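Local coordinates for hypothetical protein (Giardia lamblia, PDB 3I3F) that is of unknown function but belongs to the YjgF-like (endoribonuclease L-PSP) family and forms a trimer that holds pentanoic acid in the crystal, at residues 86-91 against 132-137; 21-26 against 65-70; 56-61 against 98-103; 11-16 against 34-39. One frame throughout, in Å; residues are numbered along the deposited sequence.

Contact 1 is the hub of the four contacts in this subunit of a YjgF-like trimer. It joins two central strands of the sheet and is reached by the other three. The helix of contact 2 lies on its I87/V133 face, with V133 CG1 3.6 Å from I68 CD1. Contact 3, centred about 13 Å from contact 1, rests on the same face, where I87 CD1 meets F101 CE2 at 3.5 Å. Contacts 2 and 3 share helix 56-74 and touch through F65 and F101. Contact 4 adds the edge of the sheet, centred about 34 Å from contact 3. F26 (contact 2) and E132 (contact 1) line one pentanoic acid pocket with R118 of a neighbouring subunit.

Contact 1: 86-91 against 132-137; sequences NIFLST and EVVNVV
Two amide N-H groups grip OD1 of N86: ND2 of N135 across the strand pair, and ND2 of N135 from the third subunit. They sit where 86-91 and 132-137, central antiparallel strands of the YjgF-like sheet, meet the trimer interface. The bond within the chain, N135 ND2 to N86 OD1, is 2.9 Å long and nearly straight (171°). It lies in the amide plane of N135 but reaches N86 from above its carbonyl plane, because the two amides are turned almost perpendicular. N135 comes within range because its backbone takes a left-handed conformation (phi 53°), which points its CB toward N86. The same ND2 also donates to N86 of the second subunit, so this polar network ties all three chains together.

Beside it the register is conventional. N86 with V134 and F88 with E132 are hydrogen-bonded pairs, F88 N meeting E132 O at 2.8 Å almost along the C=O axis; I87 with V133 is the non-hydrogen-bonded pair between them. I87 and V133 face helices 56-74 and 95-108. On the other face F88, E132 and V134 meet V121 and C119 of the second subunit, and E132, extended beyond CG, reaches a bound pentanoic acid. V134 has CG2 in the crowded position between backbone N and carbonyl carbon, and this one methyl touches both N86 CB at 3.6 Å and F88 CE2 at 3.7 Å.

Contact 2: 21-26 against 65-70; sequences PDVVKF and FDNIRK. With LEA (pentanoic acid), chain F.
D22 begins the contact with a salt bridge: its CG is anti to the backbone N, and OD2 meets K70 NZ at 2.9 Å from above the carboxylate plane. K70 gets there by a chain extended beyond CG, along which CD and CE also pass close to D22 OD2. Its ammonium is shared, since NZ also binds D66 OD2 at 3.1 Å, while the other oxygen of D66 takes R69 NH2; the result is a four-residue charge network at the solvent side. The carbonyl of D22 is linked by a water to N67 OD1, and that water also accepts from K70 NZ.

V23 supplies the apolar part, straddling the helix surface with CG1 on N67 CB (3.7 Å) and CG2 on K70 CB (3.6 Å). The N-H of V24 reaches N67 OD1 through a second water. N67 itself is anchored at both ends, OD1 by Q63 and ND2 by the carbonyl of I47. K25 curls forward, NZ donating to the carbonyls of F26 and V29. F26, taking no part in the helix contact, brings CE2 to 3.5 Å from C6 of pentanoic acid, walling the intersubunit ligand pocket where YjgF-like trimers have their presumed active site.

Contact 3: 56-61 against 98-103; sequences GLEEQT and EARFNE
R100 uses all three nitrogens of its guanidinium on carboxylates. Side-on, it takes E58 with NE to OE1 at 3.2 Å and NH2 to OE2 at 2.9 Å, one donor to each oxygen, while NH1 reaches one turn onward along its own helix to E103 OE1 at 3.0 Å. The grip on E58 is not the flat, coplanar one: the two planes stand 74° apart, so that E58 OE1 lies in the guanidinium plane but is itself approached from above the carboxylate. On E103 the anti lone pair of OE1 is used. A bend at chi2 (50°) swings the guanidinium across to E58, whose own chain is extended. Between these two carboxylates, the guanidinium probably helps to keep E58 and E103 ionised.

Deeper in, the donor of T61 is settled within its helix. OG1 gives its proton to L57 O at 2.7 Å, a carbonyl that also takes the N-H of T61. That hydroxyl proton is therefore not directed at F101, although OG1 lies at the ring edge, 3.5 Å from CD1. L57, anti about chi1, completes the apolar layer by setting CD1 over the backbone of F101, 3.6 Å from its N and 4.0 Å from its CB.

Helices 56-74 and 95-108 run nearly alongside, their segments 9.4 Å apart at 30°. Both cover the same face of the sheet, F101 resting on I87 and L89 of strand 82-90 and on V131 of strand 131-139; helix 95-108 makes the beta-alpha-beta crossover from strand 82-90 to its parallel neighbour 117-123.

Contact 4: 11-16 against 34-39; sequences GMPTPT and VVNGMV
T16 lies alongside V34, the two side chains pointing the same way, with OG1 3.4 Å from V34 CB. A chi1 of 56° places OG1 between the backbone N and the carbonyl carbon, where it donates to a water that also bridges T14 O and V34 O. Behind the side chains the backbones make an antiparallel hydrogen-bonded pair: T16 N to V34 O at 2.9 Å and V34 N to T16 O at 2.8 Å, both in the carbonyl plane. This joins the outermost strand of the chain's sheet, 16-18, to strand 32-35.

Before T16 the pairing loosens. P15 offers V34 O a CA-H at 3.4 Å and sets CB against V35 CB, while P13 brings CG to 3.2 Å from N36 OD1, crossing it nearly at right angles. N36 stands in the type I' turn from V35 to M38 between strands 32-35 and 38-41, and a second water takes its N-H. T14 and P15 pack on Y81 of the second subunit. Proline nitrogens carry no hydrogen, so neither P13 nor P15 can supply a main-chain donor; direct hydrogen bonds between the segments are confined to T16 and V34, with one CA-H...O contact, side-chain packing and water continuing beyond.

Contact 1: 86-91 against 132-137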
# COMPACT_ATOMS: atom_id res chain seq x y z
N ASN A 86 4.50 -5.16 -1.17
CA ASN A 86 4.01 -5.42 0.18
C ASN A 86 3.64 -6.89 0.29
O ASN A 86 3.14 -7.48 -0.67
CB ASN A 86 2.74 -4.62 0.49
CG ASN A 86 2.93 -3.11 0.45
OD1 ASN A 86 1.95 -2.37 0.55
ND2 ASN A 86 4.17 -2.64 0.33
N ILE A 87 3.85 -7.47 1.47
CA ILE A 87 3.47 -8.85 1.73
C ILE A 87 2.43 -8.90 2.84
O ILE A 87 2.60 -8.29 3.89
CB ILE A 87 4.69 -9.69 2.16
CG1 ILE A 87 5.75 -9.69 1.05
CG2 ILE A 87 4.27 -11.12 2.48
CD1 ILE A 87 7.14 -9.85 1.58
N PHE A 88 1.34 -9.62 2.57
CA PHE A 88 0.39 -10.00 3.61
C PHE A 88 0.51 -11.50 3.82
O PHE A 88 0.28 -12.28 2.90
CB PHE A 88 -1.05 -9.65 3.20
CG PHE A 88 -1.37 -8.18 3.27
CD1 PHE A 88 -1.30 -7.49 4.47
CD2 PHE A 88 -1.79 -7.50 2.13
CE1 PHE A 88 -1.60 -6.14 4.54
CE2 PHE A 88 -2.10 -6.14 2.20
CZ PHE A 88 -2.01 -5.46 3.40
N LEU A 89 0.91 -11.90 5.02
CA LEU A 89 0.92 -13.31 5.40
C LEU A 89 -0.34 -13.58 6.21
O LEU A 89 -0.80 -12.72 6.95
CB LEU A 89 2.16 -13.64 6.23
CG LEU A 89 3.50 -13.52 5.51
CD1 LEU A 89 4.65 -13.81 6.47
CD2 LEU A 89 3.57 -14.45 4.30
N SER A 90 -0.90 -14.78 6.06
CA SER A 90 -2.10 -15.13 6.81
C SER A 90 -1.83 -15.08 8.31
O SER A 90 -0.75 -15.48 8.77
CB SER A 90 -2.59 -16.52 6.43
OG SER A 90 -3.70 -16.90 7.23
N THR A 91 -2.80 -14.59 9.07
CA THR A 91 -2.72 -14.62 10.53
C THR A 91 -2.59 -16.05 11.05
O THR A 91 -2.08 -16.27 12.15
CB THR A 91 -3.95 -13.95 11.17
OG1 THR A 91 -5.15 -14.47 10.58
CG2 THR A 91 -3.91 -12.44 10.98
N GLU A 132 -0.18 -13.32 0.28
CA GLU A 132 -0.59 -12.46 -0.82
C GLU A 132 0.41 -11.33 -0.95
O GLU A 132 0.81 -10.72 0.04
CB GLU A 132 -1.99 -11.90 -0.57
CG GLU A 132 -2.53 -11.09 -1.75
CD GLU A 132 -4.00 -10.74 -1.62
OE1 GLU A 132 -4.67 -11.24 -0.70
OE2 GLU A 132 -4.48 -9.95 -2.47
N VAL A 133 0.84 -11.07 -2.18
CA VAL A 133 1.79 -10.00 -2.46
C VAL A 133 1.07 -8.91 -3.23
O VAL A 133 0.48 -9.17 -4.29
CB VAL A 133 3.02 -10.52 -3.24
CG1 VAL A 133 3.95 -9.38 -3.59
CG2 VAL A 133 3.74 -11.58 -2.42
N VAL A 134 1.10 -7.69 -2.70
CA VAL A 134 0.32 -6.58 -3.23
C VAL A 134 1.19 -5.35 -3.42
O VAL A 134 2.33 -5.30 -2.96
CB VAL A 134 -0.87 -6.24 -2.29
CG1 VAL A 134 -1.71 -7.48 -2.01
CG2 VAL A 134 -0.38 -5.63 -0.99
N ASN A 135 0.65 -4.36 -4.12
CA ASN A 135 1.34 -3.09 -4.37
C ASN A 135 2.73 -3.27 -4.98
O ASN A 135 3.66 -2.54 -4.65
CB ASN A 135 1.41 -2.26 -3.08
CG ASN A 135 0.05 -1.82 -2.60
OD1 ASN A 135 -0.81 -1.47 -3.41
ND2 ASN A 135 -0.16 -1.83 -1.29
N VAL A 136 2.86 -4.24 -5.89
CA VAL A 136 4.09 -4.39 -6.65
C VAL A 136 4.18 -3.22 -7.62
O VAL A 136 3.27 -3.01 -8.42
CB VAL A 136 4.14 -5.71 -7.44
CG1 VAL A 136 5.34 -5.74 -8.37
CG2 VAL A 136 4.18 -6.89 -6.48
N VAL A 137 5.25 -2.45 -7.50
CA VAL A 137 5.53 -1.32 -8.37
C VAL A 137 6.90 -1.56 -9.00
O VAL A 137 7.88 -1.83 -8.29
CB VAL A 137 5.54 0.00 -7.58
CG1 VAL A 137 5.79 1.19 -8.52
CG2 VAL A 137 4.23 0.18 -6.83

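Contact 2: 21-26 against 65-70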
# COMPACT_ATOMS: atom_id res chain seq x y z
N PRO A 21 -1.86 -13.85 -20.48
CA PRO A 21 -2.69 -15.04 -20.63
C PRO A 21 -2.21 -16.29 -19.87
O PRO A 21 -2.98 -17.24 -19.74
CB PRO A 21 -2.68 -15.30 -22.14
CG PRO A 21 -1.47 -14.62 -22.64
CD PRO A 21 -1.23 -13.45 -21.75
N ASP A 22 -0.97 -16.27 -19.37
CA ASP A 22 -0.42 -17.42 -18.63
C ASP A 22 -0.54 -17.24 -17.11
O ASP A 22 -0.02 -18.05 -16.34
CB ASP A 22 1.05 -17.64 -19.01
CG ASP A 22 1.57 -19.00 -18.58
OD1 ASP A 22 0.75 -19.94 -18.46
OD2 ASP A 22 2.79 -19.14 -18.35
N VAL A 23 -1.23 -16.18 -16.68
CA VAL A 23 -1.43 -15.93 -15.26
C VAL A 23 -2.92 -15.74 -14.97
O VAL A 23 -3.63 -15.07 -15.73
CB VAL A 23 -0.65 -14.68 -14.78
CG1 VAL A 23 -0.89 -14.42 -13.29
CG2 VAL A 23 0.85 -14.87 -15.04
N VAL A 24 -3.39 -16.35 -13.88
CA VAL A 24 -4.79 -16.26 -13.47
C VAL A 24 -5.26 -14.80 -13.38
O VAL A 24 -4.52 -13.92 -12.93
CB VAL A 24 -5.03 -16.98 -12.12
CG1 VAL A 24 -4.28 -16.30 -10.98
CG2 VAL A 24 -6.52 -17.06 -11.81
N LYS A 25 -6.48 -14.57 -13.84
CA LYS A 25 -7.10 -13.25 -13.86
C LYS A 25 -8.37 -13.31 -13.03
O LYS A 25 -9.20 -14.20 -13.23
CB LYS A 25 -7.41 -12.85 -15.31
CG LYS A 25 -8.19 -11.55 -15.48
CD LYS A 25 -7.41 -10.35 -15.00
CE LYS A 25 -8.14 -9.04 -15.28
NZ LYS A 25 -9.39 -8.90 -14.48
N PHE A 26 -8.52 -12.38 -12.09
CA PHE A 26 -9.69 -12.32 -11.22
C PHE A 26 -10.64 -11.22 -11.68
O PHE A 26 -10.20 -10.12 -12.04
CB PHE A 26 -9.27 -12.10 -9.76
CG PHE A 26 -8.25 -13.09 -9.27
CD1 PHE A 26 -8.59 -14.42 -9.10
CD2 PHE A 26 -6.95 -12.69 -8.99
CE1 PHE A 26 -7.65 -15.34 -8.65
CE2 PHE A 26 -6.01 -13.60 -8.54
CZ PHE A 26 -6.36 -14.93 -8.37
N PHE A 65 5.15 -15.72 -6.79
CA PHE A 65 6.25 -14.99 -7.43
C PHE A 65 6.45 -15.37 -8.89
O PHE A 65 6.93 -14.56 -9.67
CB PHE A 65 7.53 -15.11 -6.60
CG PHE A 65 7.52 -14.24 -5.38
CD1 PHE A 65 7.62 -12.86 -5.50
CD2 PHE A 65 7.35 -14.79 -4.11
CE1 PHE A 65 7.59 -12.05 -4.38
CE2 PHE A 65 7.32 -13.98 -2.99
CZ PHE A 65 7.43 -12.61 -3.12
N ASP A 66 6.06 -16.59 -9.27
CA ASP A 66 6.03 -16.97 -10.68
C ASP A 66 5.00 -16.11 -11.43
O ASP A 66 5.28 -15.62 -12.52
CB ASP A 66 5.70 -18.46 -10.85
CG ASP A 66 5.95 -18.95 -12.26
OD1 ASP A 66 7.06 -18.73 -12.79
OD2 ASP A 66 5.04 -19.58 -12.84
N ASN A 67 3.82 -15.94 -10.83
CA ASN A 67 2.79 -15.06 -11.39
C ASN A 67 3.30 -13.63 -11.56
O ASN A 67 3.11 -13.02 -12.61
CB ASN A 67 1.53 -15.05 -10.50
CG ASN A 67 0.77 -16.36 -10.53
OD1 ASN A 67 1.01 -17.23 -11.37
ND2 ASN A 67 -0.17 -16.51 -9.60
N ILE A 68 3.94 -13.11 -10.52
CA ILE A 68 4.51 -11.76 -10.56
C ILE A 68 5.57 -11.63 -11.65
O ILE A 68 5.56 -10.67 -12.42
CB ILE A 68 5.11 -11.36 -9.19
CG1 ILE A 68 3.98 -11.16 -8.17
CG2 ILE A 68 5.93 -10.09 -9.31
CD1 ILE A 68 4.46 -11.09 -6.73
N ARG A 69 6.47 -12.61 -11.74
CA ARG A 69 7.51 -12.60 -12.76
C ARG A 69 6.91 -12.57 -14.17
O ARG A 69 7.32 -11.76 -15.00
CB ARG A 69 8.42 -13.83 -12.62
CG ARG A 69 9.59 -13.87 -13.61
CD ARG A 69 10.35 -15.19 -13.56
NE ARG A 69 9.50 -16.33 -13.91
CZ ARG A 69 9.14 -16.68 -15.14
NH1 ARG A 69 9.53 -15.97 -16.20
NH2 ARG A 69 8.36 -17.74 -15.32
N LYS A 70 5.95 -13.45 -14.42
CA LYS A 70 5.31 -13.53 -15.74
C LYS A 70 4.57 -12.24 -16.10
O LYS A 70 4.67 -11.76 -17.22
CB LYS A 70 4.36 -14.72 -15.81
CG LYS A 70 5.07 -16.07 -15.85
CD LYS A 70 4.07 -17.21 -15.96
CE LYS A 70 4.76 -18.56 -15.89
NZ LYS A 70 3.80 -19.66 -15.64
C2 LEA F . -9.11 -8.83 -4.47
O2 LEA F . -8.68 -7.66 -4.57
C3 LEA F . -8.27 -10.00 -4.92
C4 LEA F . -6.85 -9.57 -5.31
C5 LEA F . -5.97 -10.73 -5.78
C6 LEA F . -6.52 -12.10 -5.44
O1 LEA F . -10.25 -9.08 -4.01
O HOH W 1 1.35 -18.56 -13.95
O HOH W 2 -1.60 -18.06 -12.43

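Contact 3: 56-61 against 98-103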
# COMPACT_ATOMS: atom_id res chain seq x y z
N GLY A 56 -0.19 -25.48 0.69
CA GLY A 56 0.87 -25.13 1.63
C GLY A 56 1.55 -23.81 1.32
O GLY A 56 1.48 -23.31 0.20
N LEU A 57 2.22 -23.27 2.33
CA LEU A 57 2.88 -21.97 2.24
C LEU A 57 3.93 -21.94 1.13
O LEU A 57 3.98 -20.99 0.35
CB LEU A 57 3.51 -21.61 3.59
CG LEU A 57 4.26 -20.28 3.75
CD1 LEU A 57 5.68 -20.36 3.20
CD2 LEU A 57 3.49 -19.12 3.11
N GLU A 58 4.76 -22.97 1.07
CA GLU A 58 5.87 -22.99 0.11
C GLU A 58 5.40 -22.94 -1.34
O GLU A 58 5.86 -22.10 -2.11
CB GLU A 58 6.76 -24.22 0.35
CG GLU A 58 7.89 -24.36 -0.67
CD GLU A 58 9.05 -25.20 -0.18
OE1 GLU A 58 9.02 -25.69 0.97
OE2 GLU A 58 10.01 -25.36 -0.95
N GLU A 59 4.48 -23.83 -1.71
CA GLU A 59 3.99 -23.88 -3.09
C GLU A 59 3.16 -22.65 -3.47
O GLU A 59 3.24 -22.18 -4.61
CB GLU A 59 3.21 -25.17 -3.35
CG GLU A 59 4.06 -26.44 -3.20
CD GLU A 59 5.26 -26.47 -4.14
OE1 GLU A 59 5.14 -26.02 -5.30
OE2 GLU A 59 6.33 -26.96 -3.72
N GLN A 60 2.39 -22.12 -2.53
CA GLN A 60 1.68 -20.86 -2.77
C GLN A 60 2.66 -19.71 -2.99
O GLN A 60 2.44 -18.86 -3.85
CB GLN A 60 0.72 -20.52 -1.64
CG GLN A 60 -0.55 -21.36 -1.65
CD GLN A 60 -1.60 -20.87 -0.66
OE1 GLN A 60 -1.64 -19.69 -0.30
NE2 GLN A 60 -2.47 -21.78 -0.23
N THR A 61 3.75 -19.69 -2.21
CA THR A 61 4.76 -18.64 -2.34
C THR A 61 5.46 -18.71 -3.69
O THR A 61 5.61 -17.69 -4.36
CB THR A 61 5.80 -18.73 -1.20
OG1 THR A 61 5.14 -18.53 0.06
CG2 THR A 61 6.89 -17.68 -1.37
N GLU A 98 6.18 -18.55 8.35
CA GLU A 98 6.68 -17.20 8.06
C GLU A 98 8.17 -17.22 7.72
O GLU A 98 8.60 -16.55 6.79
CB GLU A 98 6.42 -16.24 9.23
CG GLU A 98 7.07 -14.87 9.04
CD GLU A 98 6.51 -13.78 9.94
OE1 GLU A 98 5.61 -14.06 10.76
OE2 GLU A 98 6.97 -12.62 9.81
N ALA A 99 8.95 -17.99 8.48
CA ALA A 99 10.38 -18.11 8.23
C ALA A 99 10.64 -18.76 6.87
O ALA A 99 11.54 -18.34 6.15
CB ALA A 99 11.06 -18.90 9.34
N ARG A 100 9.85 -19.78 6.53
CA ARG A 100 10.00 -20.44 5.23
C ARG A 100 9.69 -19.48 4.09
O ARG A 100 10.37 -19.49 3.06
CB ARG A 100 9.12 -21.70 5.14
CG ARG A 100 9.30 -22.51 3.84
CD ARG A 100 10.77 -22.78 3.55
NE ARG A 100 10.98 -23.64 2.39
CZ ARG A 100 12.13 -23.74 1.73
NH1 ARG A 100 13.20 -23.04 2.11
NH2 ARG A 100 12.23 -24.55 0.68
N PHE A 101 8.68 -18.64 4.27
CA PHE A 101 8.37 -17.62 3.27
C PHE A 101 9.60 -16.76 2.98
O PHE A 101 9.92 -16.51 1.82
CB PHE A 101 7.21 -16.73 3.70
CG PHE A 101 7.04 -15.53 2.81
CD1 PHE A 101 6.33 -15.64 1.62
CD2 PHE A 101 7.64 -14.32 3.12
CE1 PHE A 101 6.19 -14.54 0.78
CE2 PHE A 101 7.51 -13.23 2.28
CZ PHE A 101 6.79 -13.34 1.11
N ASN A 102 10.27 -16.29 4.03
CA ASN A 102 11.43 -15.42 3.84
C ASN A 102 12.62 -16.14 3.20
O ASN A 102 13.36 -15.54 2.42
CB ASN A 102 11.83 -14.75 5.16
CG ASN A 102 10.86 -13.67 5.57
OD1 ASN A 102 10.42 -12.86 4.74
ND2 ASN A 102 10.51 -13.63 6.85
N GLU A 103 12.79 -17.42 3.52
CA GLU A 103 13.82 -18.23 2.86
C GLU A 103 13.55 -18.29 1.36
O GLU A 103 14.46 -18.10 0.55
CB GLU A 103 13.85 -19.64 3.44
CG GLU A 103 14.30 -19.70 4.89
CD GLU A 103 14.16 -21.08 5.53
OE1 GLU A 103 13.54 -21.98 4.92
OE2 GLU A 103 14.66 -21.25 6.65

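Contact 4: 11-16 against 34-39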
# COMPACT_ATOMS: atom_id res chain seq x y z
N GLY A 11 -2.42 17.01 -24.43
CA GLY A 11 -3.12 15.82 -23.88
C GLY A 11 -2.19 14.95 -23.05
O GLY A 11 -0.99 14.88 -23.31
N MET A 12 -2.76 14.29 -22.04
CA MET A 12 -1.99 13.43 -21.14
C MET A 12 -2.13 11.97 -21.53
O MET A 12 -3.14 11.57 -22.11
CB MET A 12 -2.46 13.63 -19.69
CG MET A 12 -2.27 15.04 -19.16
SD MET A 12 -0.54 15.47 -18.92
CE MET A 12 -0.11 14.44 -17.52
N PRO A 13 -1.11 11.14 -21.21
CA PRO A 13 -1.16 9.74 -21.58
C PRO A 13 -2.12 8.94 -20.72
O PRO A 13 -2.26 9.21 -19.53
CB PRO A 13 0.28 9.27 -21.34
CG PRO A 13 0.78 10.15 -20.26
CD PRO A 13 0.13 11.48 -20.48
N THR A 14 -2.78 7.96 -21.33
CA THR A 14 -3.68 7.07 -20.59
C THR A 14 -2.88 5.96 -19.91
O THR A 14 -1.85 5.53 -20.43
CB THR A 14 -4.74 6.43 -21.50
OG1 THR A 14 -5.65 5.65 -20.72
CG2 THR A 14 -4.09 5.53 -22.56
N PRO A 15 -3.36 5.49 -18.75
CA PRO A 15 -2.86 4.22 -18.25
C PRO A 15 -3.39 3.08 -19.12
O PRO A 15 -4.47 3.21 -19.70
CB PRO A 15 -3.42 4.13 -16.83
CG PRO A 15 -4.60 5.03 -16.83
CD PRO A 15 -4.30 6.12 -17.80
N THR A 16 -2.63 2.00 -19.22
CA THR A 16 -3.04 0.84 -19.99
C THR A 16 -3.14 -0.37 -19.07
O THR A 16 -2.33 -0.53 -18.16
CB THR A 16 -2.05 0.54 -21.13
OG1 THR A 16 -0.73 0.36 -20.59
CG2 THR A 16 -2.03 1.68 -22.13
N VAL A 34 -0.01 -0.23 -16.67
CA VAL A 34 1.20 0.48 -17.07
C VAL A 34 0.88 1.96 -17.25
O VAL A 34 -0.09 2.32 -17.92
CB VAL A 34 1.79 -0.08 -18.38
CG1 VAL A 34 3.05 0.69 -18.77
CG2 VAL A 34 2.09 -1.56 -18.24
N VAL A 35 1.70 2.82 -16.65
CA VAL A 35 1.54 4.27 -16.75
C VAL A 35 2.90 4.96 -16.66
O VAL A 35 3.64 4.76 -15.70
CB VAL A 35 0.59 4.81 -15.64
CG1 VAL A 35 1.06 4.37 -14.26
CG2 VAL A 35 0.48 6.33 -15.72
N ASN A 36 3.23 5.75 -17.69
CA ASN A 36 4.46 6.55 -17.70
C ASN A 36 5.72 5.75 -17.38
O ASN A 36 6.55 6.18 -16.58
CB ASN A 36 4.33 7.73 -16.73
CG ASN A 36 3.07 8.56 -16.97
OD1 ASN A 36 2.60 8.68 -18.09
ND2 ASN A 36 2.53 9.13 -15.90
N GLY A 37 5.86 4.58 -18.00
CA GLY A 37 7.05 3.75 -17.81
C GLY A 37 7.11 3.00 -16.48
O GLY A 37 8.16 2.46 -16.13
N MET A 38 6.00 2.97 -15.75
CA MET A 38 5.91 2.23 -14.49
C MET A 38 4.82 1.17 -14.59
O MET A 38 3.78 1.39 -15.21
CB MET A 38 5.59 3.18 -13.34
CG MET A 38 6.65 4.25 -13.09
SD MET A 38 8.26 3.59 -12.59
CE MET A 38 7.86 2.87 -11.01
N VAL A 39 5.07 0.02 -13.97
CA VAL A 39 4.13 -1.09 -13.96
C VAL A 39 3.61 -1.31 -12.54
O VAL A 39 4.38 -1.32 -11.58
CB VAL A 39 4.81 -2.39 -14.45
CG1 VAL A 39 3.78 -3.52 -14.57
CG2 VAL A 39 5.51 -2.16 -15.78
O HOH W 3 0.22 3.23 -20.57
O HOH W 4 1.46 5.68 -20.03